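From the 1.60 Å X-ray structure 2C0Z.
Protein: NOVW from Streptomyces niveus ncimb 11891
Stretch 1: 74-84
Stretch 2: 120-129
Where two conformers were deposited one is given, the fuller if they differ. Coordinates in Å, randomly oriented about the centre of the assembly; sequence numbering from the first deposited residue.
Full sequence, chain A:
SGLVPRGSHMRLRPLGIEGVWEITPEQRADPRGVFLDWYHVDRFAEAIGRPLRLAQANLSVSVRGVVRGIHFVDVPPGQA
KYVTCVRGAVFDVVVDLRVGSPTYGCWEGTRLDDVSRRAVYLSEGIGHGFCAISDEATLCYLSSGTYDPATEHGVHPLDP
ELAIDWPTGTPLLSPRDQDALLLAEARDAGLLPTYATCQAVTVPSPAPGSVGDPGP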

# COMPACT_ATOMS: atom_id res chain seq x y z
N ASP A 74 -19.77 8.39 -7.73
CA ASP A 74 -21.17 8.12 -7.97
C ASP A 74 -21.51 6.65 -7.78
O ASP A 74 -20.70 5.77 -8.10
CB ASP A 74 -21.55 8.49 -9.43
CG ASP A 74 -21.38 9.95 -9.72
OD1 ASP A 74 -21.27 10.76 -8.77
OD2 ASP A 74 -21.30 10.41 -10.88
N VAL A 75 -22.72 6.39 -7.28
CA VAL A 75 -23.23 5.03 -7.12
C VAL A 75 -24.53 4.88 -7.93
O VAL A 75 -25.47 5.59 -7.67
CB VAL A 75 -23.53 4.70 -5.64
CG1 VAL A 75 -23.80 3.22 -5.45
CG2 VAL A 75 -22.35 5.21 -4.72
N PRO A 76 -24.58 3.98 -8.92
CA PRO A 76 -23.47 3.13 -9.36
C PRO A 76 -22.42 3.92 -10.14
O PRO A 76 -22.66 5.03 -10.62
CB PRO A 76 -24.16 2.11 -10.30
CG PRO A 76 -25.59 2.36 -10.16
CD PRO A 76 -25.79 3.76 -9.73
N PRO A 77 -21.22 3.36 -10.30
CA PRO A 77 -20.88 2.01 -9.86
C PRO A 77 -20.40 1.93 -8.39
O PRO A 77 -20.28 0.86 -7.80
CB PRO A 77 -19.72 1.65 -10.80
CG PRO A 77 -19.04 2.93 -11.04
CD PRO A 77 -20.11 4.02 -11.00
N GLY A 78 -20.13 3.10 -7.83
CA GLY A 78 -19.56 3.21 -6.51
C GLY A 78 -18.10 2.84 -6.49
O GLY A 78 -17.55 2.26 -7.43
N GLN A 79 -17.48 3.16 -5.39
CA GLN A 79 -16.08 2.82 -5.14
C GLN A 79 -15.91 2.69 -3.63
O GLN A 79 -16.42 3.52 -2.89
CB GLN A 79 -15.16 3.93 -5.63
CG GLN A 79 -13.67 3.64 -5.42
CD GLN A 79 -12.82 4.86 -5.64
OE1 GLN A 79 -12.72 5.71 -4.76
NE2 GLN A 79 -12.21 4.96 -6.82
N ALA A 80 -15.20 1.66 -3.21
CA ALA A 80 -14.79 1.52 -1.82
C ALA A 80 -13.30 1.78 -1.73
O ALA A 80 -12.58 1.54 -2.67
CB ALA A 80 -15.07 0.15 -1.35
N LYS A 81 -12.86 2.27 -0.58
CA LYS A 81 -11.46 2.66 -0.38
C LYS A 81 -10.96 2.14 0.95
O LYS A 81 -11.69 2.12 1.94
CB LYS A 81 -11.31 4.19 -0.37
CG LYS A 81 -11.40 4.88 -1.68
CD LYS A 81 -11.06 6.39 -1.48
CE LYS A 81 -10.16 6.87 -2.58
NZ LYS A 81 -10.56 6.32 -3.91
N TYR A 82 -9.69 1.78 0.98
CA TYR A 82 -9.00 1.28 2.17
C TYR A 82 -7.76 2.11 2.30
O TYR A 82 -6.84 2.02 1.49
CB TYR A 82 -8.73 -0.21 1.94
CG TYR A 82 -8.35 -1.05 3.14
CD1 TYR A 82 -7.05 -1.07 3.59
CD2 TYR A 82 -9.28 -1.82 3.81
CE1 TYR A 82 -6.67 -1.85 4.68
CE2 TYR A 82 -8.93 -2.60 4.88
CZ TYR A 82 -7.60 -2.63 5.31
OH TYR A 82 -7.27 -3.45 6.36
N VAL A 83 -7.73 2.95 3.33
CA VAL A 83 -6.76 4.02 3.46
C VAL A 83 -5.90 3.90 4.71
O VAL A 83 -6.41 3.61 5.79
CB VAL A 83 -7.39 5.42 3.32
CG1 VAL A 83 -8.35 5.73 4.44
CG2 VAL A 83 -6.32 6.51 3.20
N THR A 84 -4.60 4.18 4.56
CA THR A 84 -3.70 4.23 5.70
C THR A 84 -2.64 5.29 5.53
O THR A 84 -2.36 5.72 4.41
CB THR A 84 -3.08 2.83 5.92
OG1 THR A 84 -2.51 2.75 7.22
CG2 THR A 84 -1.93 2.53 4.99
N VAL A 120 -8.55 2.80 7.53
CA VAL A 120 -9.98 2.97 7.47
C VAL A 120 -10.48 2.42 6.16
O VAL A 120 -9.92 2.72 5.11
CB VAL A 120 -10.39 4.45 7.65
CG1 VAL A 120 -11.85 4.66 7.35
CG2 VAL A 120 -10.11 4.93 9.05
N TYR A 121 -11.54 1.60 6.23
CA TYR A 121 -12.26 1.12 5.07
C TYR A 121 -13.57 1.88 4.99
O TYR A 121 -14.31 1.99 5.96
CB TYR A 121 -12.53 -0.37 5.17
CG TYR A 121 -13.49 -0.85 4.11
CD1 TYR A 121 -13.08 -0.97 2.79
CD2 TYR A 121 -14.81 -1.17 4.42
CE1 TYR A 121 -13.95 -1.40 1.80
CE2 TYR A 121 -15.68 -1.60 3.42
CZ TYR A 121 -15.23 -1.69 2.12
OH TYR A 121 -16.08 -2.15 1.11
N LEU A 122 -13.84 2.41 3.82
CA LEU A 122 -15.11 3.09 3.55
C LEU A 122 -15.78 2.54 2.33
O LEU A 122 -15.16 2.33 1.29
CB LEU A 122 -14.94 4.60 3.44
CG LEU A 122 -13.89 5.15 2.52
CD1 LEU A 122 -14.32 6.48 1.95
CD2 LEU A 122 -12.57 5.33 3.26
N SER A 123 -17.06 2.25 2.49
CA SER A 123 -17.87 1.65 1.46
C SER A 123 -18.36 2.68 0.44
O SER A 123 -18.10 3.87 0.53
CB SER A 123 -19.12 1.01 2.11
OG SER A 123 -18.81 -0.03 3.01
N GLU A 124 -19.11 2.20 -0.54
CA GLU A 124 -19.65 3.04 -1.59
C GLU A 124 -20.57 4.12 -1.03
O GLU A 124 -21.30 3.93 -0.05
CB GLU A 124 -20.41 2.18 -2.61
CG GLU A 124 -19.60 1.09 -3.28
CD GLU A 124 -19.35 -0.21 -2.47
OE1 GLU A 124 -19.73 -0.38 -1.27
OE2 GLU A 124 -18.69 -1.10 -3.08
N GLY A 125 -20.49 5.29 -1.64
CA GLY A 125 -21.33 6.42 -1.26
C GLY A 125 -20.79 7.27 -0.12
O GLY A 125 -21.41 8.27 0.25
N ILE A 126 -19.66 6.85 0.46
CA ILE A 126 -19.01 7.55 1.56
C ILE A 126 -17.98 8.48 1.00
O ILE A 126 -17.21 8.14 0.10
CB ILE A 126 -18.36 6.55 2.57
CG1 ILE A 126 -19.41 5.57 3.10
CG2 ILE A 126 -17.68 7.29 3.69
CD1 ILE A 126 -20.53 6.25 3.81
N GLY A 127 -18.00 9.72 1.49
CA GLY A 127 -17.01 10.70 1.10
C GLY A 127 -15.78 10.67 1.98
O GLY A 127 -15.82 10.23 3.13
N HIS A 128 -14.67 11.13 1.44
CA HIS A 128 -13.39 11.05 2.13
C HIS A 128 -12.66 12.37 2.00
O HIS A 128 -12.61 13.00 0.94
CB HIS A 128 -12.56 9.90 1.56
CG HIS A 128 -11.22 9.77 2.22
ND1 HIS A 128 -10.04 10.06 1.57
CD2 HIS A 128 -10.88 9.39 3.48
CE1 HIS A 128 -9.03 9.89 2.41
NE2 HIS A 128 -9.51 9.49 3.57
N GLY A 129 -12.00 12.75 3.07
CA GLY A 129 -11.09 13.86 3.08
C GLY A 129 -10.05 13.70 4.17
O GLY A 129 -10.14 12.80 5.02
O HOH W 1 -19.06 -0.66 -5.84
O HOH W 2 -18.73 5.54 -3.97
O HOH W 3 -15.54 4.82 -0.67

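The apolar centre lies on the two faces of a short antiparallel pairing between strand 81-84 and strand 120-122, whose directions differ by 160°. On one face V83 CG1 sits 4.0 Å from V120 CB, 4.4 Å from L122 CD2 and 4.0 Å from H128 NE2, so a single methyl touches three residues of the other stretch. K81 shares this face: its CB lies 4.0 Å from L122 CG, while the rest of its chain leads away. On the other face Y82 CD2 packs 3.8 Å from Y121 CB, and just before the strand A80 CB lies 3.7 Å from Y121 CE1.

The backbone fixes this register. K81 and L122 form a hydrogen-bonded pair, K81 N to L122 O at 3.0 Å and L122 N to K81 O at 2.9 Å, with angles at hydrogen of 163° and 170°. V83 N to V120 O (2.8 Å) and V120 N to V83 O (2.9 Å) repeat the pattern. Between them Y82 and Y121 are a non-hydrogen-bonded pair, their CA atoms only 4.4 Å apart; Y82 CA approaches V120 O at 3.4 Å with an angle at hydrogen of 142°, consistent with a CA-H...O contact.

Beyond K81 and L122 the ladder gives way to looser contacts and water. A type II turn from S123 to I126 carries G125 at phi 86°, where a CB would jam against the preceding carbonyl; V75 CG2 rests 3.6 Å from G125 N. At G78, phi is 74° and an ideal CB would fall 2.7 Å from E124 CG, a clash that glycine avoids. Water 2 accepts from Q79 N (3.0 Å) and G125 N (2.9 Å). At the polar edge, water 1 donates to P77 O and E124 OE2, both at 2.8 Å, bridging the two loops.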